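Local coordinates for PUM-HD domain-containing protein (Caenorhabditis elegans, PDB 7CGF) that binds RNA through its Pumilio homology domain, a curved array of helical repeats, and probably recognises the 3' untranslated regions of mRNAs, at residues D12-A20 and K39-F49. The protein carries 2 engineered substitutions. Numbering follows the deposited sequence.
Sequences DDLLTRYRA and KFAKDQVGSRF. With nucleotides of chain B.
The ring of Phe40 takes Leu15 CD1 squarely over the centre of one face, a CH-pi contact with the methyl 3.8 Å from the centroid, while the backbone O of Gly46 lies in plane at the ring's edge. Leu14 CD2 and Tyr18 CD2 come obliquely to the same ring, so three side chains of helix 14-20 touch it; Ile33 and Ile50 contact Phe40 as well. With CG anti to the backbone N, Leu15 sends CD1 to the ring and CD2 to Asp43 CB, 3.8 Å away. Tyr18 continues the apolar seam, its CE2 3.7 Å from Val45 CG1, and its ring meets that of Phe49 obliquely. Met25 and Leu28 extend the packing around Leu14 and Tyr18.

At the solvent-facing border a single carboxylate oxygen does two jobs. Asp43 OD2 caps helix 44-56, accepting from Gly46 N at 2.9 Å through its anti lone pair, with a weaker bond from Val45 N; its syn lone pair receives Arg19 NH1, also at 2.9 Å, in a salt bridge whose hydrogen bond is bent, 141° at the N-H. The guanidinium and carboxylate planes stand nearly perpendicular, at 82°. With an alanine here the carboxylate is gone, which is likely to leave Gly46 N without its cap and Arg19 without its charge partner, freer to turn. The Gln44 side chain reaches out from that same turn to A8 of chain B, where its NE2 donates to N3.

The example shows how a helical-repeat array can be closed at one end: helix 14-20, running at 88° to the 44-49 segment of helix 44-56, packs against hydrophobic side chains of the first predicted Pumilio repeat at the N-terminal end of the PUM-HD solenoid, where helix 44-56, which carries the A8-binding Gln44, follows the Asp43 N-cap.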
loop_
_atom_site.group_PDB
_atom_site.type_symbol
_atom_site.label_atom_id
_atom_site.label_comp_id
_atom_site.label_asym_id
_atom_site.label_seq_id
_atom_site.Cartn_x
_atom_site.Cartn_y
_atom_site.Cartn_z
ATOM N N ASP A 12 -45.212 -2.528 -18.136
ATOM C CA ASP A 12 -44.035 -2.403 -17.279
ATOM C C ASP A 12 -43.076 -3.574 -17.498
ATOM O O ASP A 12 -43.499 -4.729 -17.591
ATOM C CB ASP A 12 -44.447 -2.321 -15.805
ATOM N N ASP A 13 -41.780 -3.274 -17.578
ATOM C CA ASP A 13 -40.789 -4.310 -17.821
ATOM C C ASP A 13 -40.530 -5.104 -16.537
ATOM O O ASP A 13 -41.059 -4.804 -15.461
ATOM C CB ASP A 13 -39.508 -3.699 -18.395
ATOM C CG ASP A 13 -38.724 -2.882 -17.375
ATOM O OD1 ASP A 13 -39.303 -2.475 -16.350
ATOM O OD2 ASP A 13 -37.525 -2.631 -17.611
ATOM N N LEU A 14 -39.702 -6.143 -16.663
ATOM C CA LEU A 14 -39.455 -7.047 -15.543
ATOM C C LEU A 14 -38.880 -6.311 -14.335
ATOM O O LEU A 14 -39.282 -6.566 -13.193
ATOM C CB LEU A 14 -38.507 -8.159 -15.990
ATOM C CG LEU A 14 -38.181 -9.243 -14.972
ATOM C CD1 LEU A 14 -39.449 -9.969 -14.570
ATOM C CD2 LEU A 14 -37.150 -10.197 -15.547
ATOM N N LEU A 15 -37.937 -5.395 -14.565
ATOM C CA LEU A 15 -37.266 -4.741 -13.444
ATOM C C LEU A 15 -38.237 -3.886 -12.639
ATOM O O LEU A 15 -38.244 -3.937 -11.406
ATOM C CB LEU A 15 -36.090 -3.900 -13.945
ATOM C CG LEU A 15 -35.394 -3.097 -12.848
ATOM C CD1 LEU A 15 -34.751 -4.034 -11.815
ATOM C CD2 LEU A 15 -34.370 -2.159 -13.466
ATOM N N THR A 16 -39.069 -3.088 -13.314
ATOM C CA THR A 16 -40.018 -2.259 -12.575
ATOM C C THR A 16 -41.045 -3.121 -11.854
ATOM O O THR A 16 -41.414 -2.831 -10.708
ATOM C CB THR A 16 -40.704 -1.266 -13.513
ATOM O OG1 THR A 16 -41.463 -1.976 -14.498
ATOM C CG2 THR A 16 -39.670 -0.430 -14.210
ATOM N N ARG A 17 -41.498 -4.196 -12.502
ATOM C CA ARG A 17 -42.371 -5.156 -11.835
ATOM C C ARG A 17 -41.699 -5.736 -10.595
ATOM O O ARG A 17 -42.297 -5.784 -9.513
ATOM C CB ARG A 17 -42.767 -6.263 -12.817
ATOM C CG ARG A 17 -43.798 -5.841 -13.871
ATOM C CD ARG A 17 -43.693 -6.701 -15.133
ATOM N NE ARG A 17 -43.649 -8.128 -14.826
ATOM C CZ ARG A 17 -43.091 -9.049 -15.609
ATOM N NH1 ARG A 17 -42.521 -8.694 -16.756
ATOM N NH2 ARG A 17 -43.100 -10.324 -15.245
ATOM N N TYR A 18 -40.437 -6.161 -10.728
ATOM C CA TYR A 18 -39.748 -6.787 -9.602
ATOM C C TYR A 18 -39.479 -5.788 -8.483
ATOM O O TYR A 18 -39.591 -6.129 -7.300
ATOM C CB TYR A 18 -38.442 -7.435 -10.072
ATOM C CG TYR A 18 -37.584 -7.947 -8.936
ATOM C CD1 TYR A 18 -37.882 -9.150 -8.303
ATOM C CD2 TYR A 18 -36.479 -7.230 -8.493
ATOM C CE1 TYR A 18 -37.109 -9.620 -7.261
ATOM C CE2 TYR A 18 -35.697 -7.691 -7.454
ATOM C CZ TYR A 18 -36.015 -8.885 -6.840
ATOM O OH TYR A 18 -35.242 -9.342 -5.805
ATOM N N ARG A 19 -39.113 -4.552 -8.835
ATOM C CA ARG A 19 -38.813 -3.550 -7.817
ATOM C C ARG A 19 -40.043 -3.192 -6.991
ATOM O O ARG A 19 -39.916 -2.848 -5.809
ATOM C CB ARG A 19 -38.233 -2.296 -8.471
ATOM C CG ARG A 19 -36.829 -2.472 -9.026
ATOM C CD ARG A 19 -36.389 -1.224 -9.778
ATOM N NE ARG A 19 -36.681 -0.029 -9.000
ATOM C CZ ARG A 19 -35.880 0.476 -8.067
ATOM N NH1 ARG A 19 -34.721 -0.102 -7.794
ATOM N NH2 ARG A 19 -36.241 1.559 -7.399
ATOM N N ALA A 20 -41.231 -3.261 -7.594
ATOM C CA ALA A 20 -42.484 -2.956 -6.913
ATOM C C ALA A 20 -42.715 -3.892 -5.733
ATOM O O ALA A 20 -42.572 -3.489 -4.572
ATOM C CB ALA A 20 -43.648 -3.052 -7.899
ATOM N N LYS A 39 -30.273 -3.553 -17.677
ATOM C CA LYS A 39 -31.076 -2.717 -16.791
ATOM C C LYS A 39 -30.989 -3.199 -15.347
ATOM O O LYS A 39 -30.831 -2.389 -14.422
ATOM C CB LYS A 39 -32.537 -2.686 -17.271
ATOM C CG LYS A 39 -32.797 -1.752 -18.436
ATOM C CD LYS A 39 -34.265 -1.844 -18.858
ATOM C CE LYS A 39 -34.512 -1.340 -20.279
ATOM N NZ LYS A 39 -34.297 0.130 -20.399
ATOM N N PHE A 40 -31.057 -4.519 -15.133
ATOM C CA PHE A 40 -30.962 -5.051 -13.780
ATOM C C PHE A 40 -29.619 -4.696 -13.143
ATOM O O PHE A 40 -29.570 -4.245 -11.994
ATOM C CB PHE A 40 -31.152 -6.569 -13.795
ATOM C CG PHE A 40 -32.556 -7.012 -13.460
ATOM C CD1 PHE A 40 -33.543 -7.039 -14.425
ATOM C CD2 PHE A 40 -32.867 -7.420 -12.175
ATOM C CE1 PHE A 40 -34.833 -7.459 -14.108
ATOM C CE2 PHE A 40 -34.155 -7.842 -11.849
ATOM C CZ PHE A 40 -35.136 -7.851 -12.819
ATOM N N ALA A 41 -28.527 -4.882 -13.889
ATOM C CA ALA A 41 -27.194 -4.756 -13.300
ATOM C C ALA A 41 -26.858 -3.311 -12.958
ATOM O O ALA A 41 -26.062 -3.069 -12.034
ATOM C CB ALA A 41 -26.135 -5.338 -14.237
ATOM N N LYS A 42 -27.463 -2.342 -13.657
ATOM C CA LYS A 42 -27.231 -0.930 -13.361
ATOM C C LYS A 42 -28.184 -0.368 -12.316
ATOM O O LYS A 42 -28.112 0.833 -12.013
ATOM C CB LYS A 42 -27.320 -0.093 -14.645
ATOM C CG LYS A 42 -26.282 -0.506 -15.652
ATOM C CD LYS A 42 -26.338 0.309 -16.941
ATOM C CE LYS A 42 -25.956 1.753 -16.711
ATOM N NZ LYS A 42 -26.052 2.523 -17.988
ATOM N N ASP A 43 -29.071 -1.200 -11.777
ATOM C CA ASP A 43 -30.045 -0.810 -10.770
ATOM C C ASP A 43 -29.602 -1.317 -9.405
ATOM O O ASP A 43 -29.059 -2.420 -9.298
ATOM C CB ASP A 43 -31.415 -1.390 -11.124
ATOM C CG ASP A 43 -32.491 -0.960 -10.168
ATOM O OD1 ASP A 43 -33.020 0.160 -10.353
ATOM O OD2 ASP A 43 -32.815 -1.745 -9.250
ATOM N N GLN A 44 -29.824 -0.502 -8.370
ATOM C CA GLN A 44 -29.377 -0.859 -7.020
ATOM C C GLN A 44 -30.035 -2.158 -6.565
ATOM O O GLN A 44 -29.364 -3.080 -6.075
ATOM C CB GLN A 44 -29.691 0.302 -6.068
ATOM C CG GLN A 44 -29.584 0.018 -4.582
ATOM C CD GLN A 44 -28.165 -0.048 -4.146
ATOM O OE1 GLN A 44 -27.645 0.877 -3.517
ATOM N NE2 GLN A 44 -27.496 -1.140 -4.505
ATOM N N VAL A 45 -31.348 -2.262 -6.770
ATOM C CA VAL A 45 -32.084 -3.458 -6.375
ATOM C C VAL A 45 -31.754 -4.622 -7.296
ATOM O O VAL A 45 -31.539 -5.750 -6.838
ATOM C CB VAL A 45 -33.594 -3.177 -6.367
ATOM C CG1 VAL A 45 -34.357 -4.477 -6.138
ATOM C CG2 VAL A 45 -33.921 -2.149 -5.321
ATOM N N GLY A 46 -31.751 -4.376 -8.610
ATOM C CA GLY A 46 -31.496 -5.450 -9.554
ATOM C C GLY A 46 -30.099 -6.024 -9.423
ATOM O O GLY A 46 -29.895 -7.230 -9.570
ATOM N N SER A 47 -29.114 -5.164 -9.183
ATOM C CA SER A 47 -27.746 -5.659 -9.050
ATOM C C SER A 47 -27.603 -6.523 -7.812
ATOM O O SER A 47 -26.920 -7.561 -7.843
ATOM C CB SER A 47 -26.771 -4.493 -9.009
ATOM O OG SER A 47 -25.460 -4.990 -8.832
ATOM N N ARG A 48 -28.269 -6.128 -6.730
ATOM C CA ARG A 48 -28.241 -6.932 -5.514
ATOM C C ARG A 48 -28.907 -8.281 -5.739
ATOM O O ARG A 48 -28.403 -9.312 -5.273
ATOM C CB ARG A 48 -28.902 -6.164 -4.367
ATOM C CG ARG A 48 -27.981 -5.126 -3.747
ATOM C CD ARG A 48 -28.666 -4.300 -2.656
ATOM N NE ARG A 48 -27.682 -3.490 -1.956
ATOM C CZ ARG A 48 -27.939 -2.334 -1.358
ATOM N NH1 ARG A 48 -29.168 -1.825 -1.372
ATOM N NH2 ARG A 48 -26.953 -1.679 -0.763
ATOM N N PHE A 49 -30.007 -8.303 -6.499
ATOM C CA PHE A 49 -30.623 -9.576 -6.872
ATOM C C PHE A 49 -29.656 -10.466 -7.644
ATOM O O PHE A 49 -29.487 -11.645 -7.316
ATOM C CB PHE A 49 -31.889 -9.343 -7.697
ATOM C CG PHE A 49 -32.472 -10.613 -8.240
ATOM C CD1 PHE A 49 -33.147 -11.483 -7.397
ATOM C CD2 PHE A 49 -32.303 -10.964 -9.560
ATOM C CE1 PHE A 49 -33.668 -12.666 -7.875
ATOM C CE2 PHE A 49 -32.818 -12.150 -10.048
ATOM C CZ PHE A 49 -33.506 -13.002 -9.205
ATOM P P A B 8 -19.924 3.550 -1.132
ATOM O OP1 A B 8 -20.419 4.883 -0.689
ATOM O OP2 A B 8 -19.401 2.498 -0.207
ATOM O "O5'" A B 8 -21.117 2.845 -1.898
ATOM C "C5'" A B 8 -21.905 3.552 -2.841
ATOM C "C4'" A B 8 -23.251 2.896 -2.985
ATOM O "O4'" A B 8 -23.074 1.539 -3.496
ATOM C "C3'" A B 8 -24.040 2.758 -1.682
ATOM O "O3'" A B 8 -25.428 2.902 -1.978
ATOM C "C2'" A B 8 -23.770 1.312 -1.287
ATOM O "O2'" A B 8 -24.729 0.750 -0.410
ATOM C "C1'" A B 8 -23.770 0.642 -2.659
ATOM N N9 A B 8 -23.116 -0.672 -2.716
ATOM C C8 A B 8 -21.952 -1.045 -2.110
ATOM N N7 A B 8 -21.628 -2.303 -2.327
ATOM C C5 A B 8 -22.651 -2.775 -3.160
ATOM C C6 A B 8 -22.908 -4.016 -3.755
ATOM N N6 A B 8 -22.130 -5.099 -3.645
ATOM N N1 A B 8 -24.026 -4.129 -4.510
ATOM C C2 A B 8 -24.837 -3.077 -4.653
ATOM N N3 A B 8 -24.690 -1.865 -4.143
ATOM C C4 A B 8 -23.573 -1.773 -3.400
#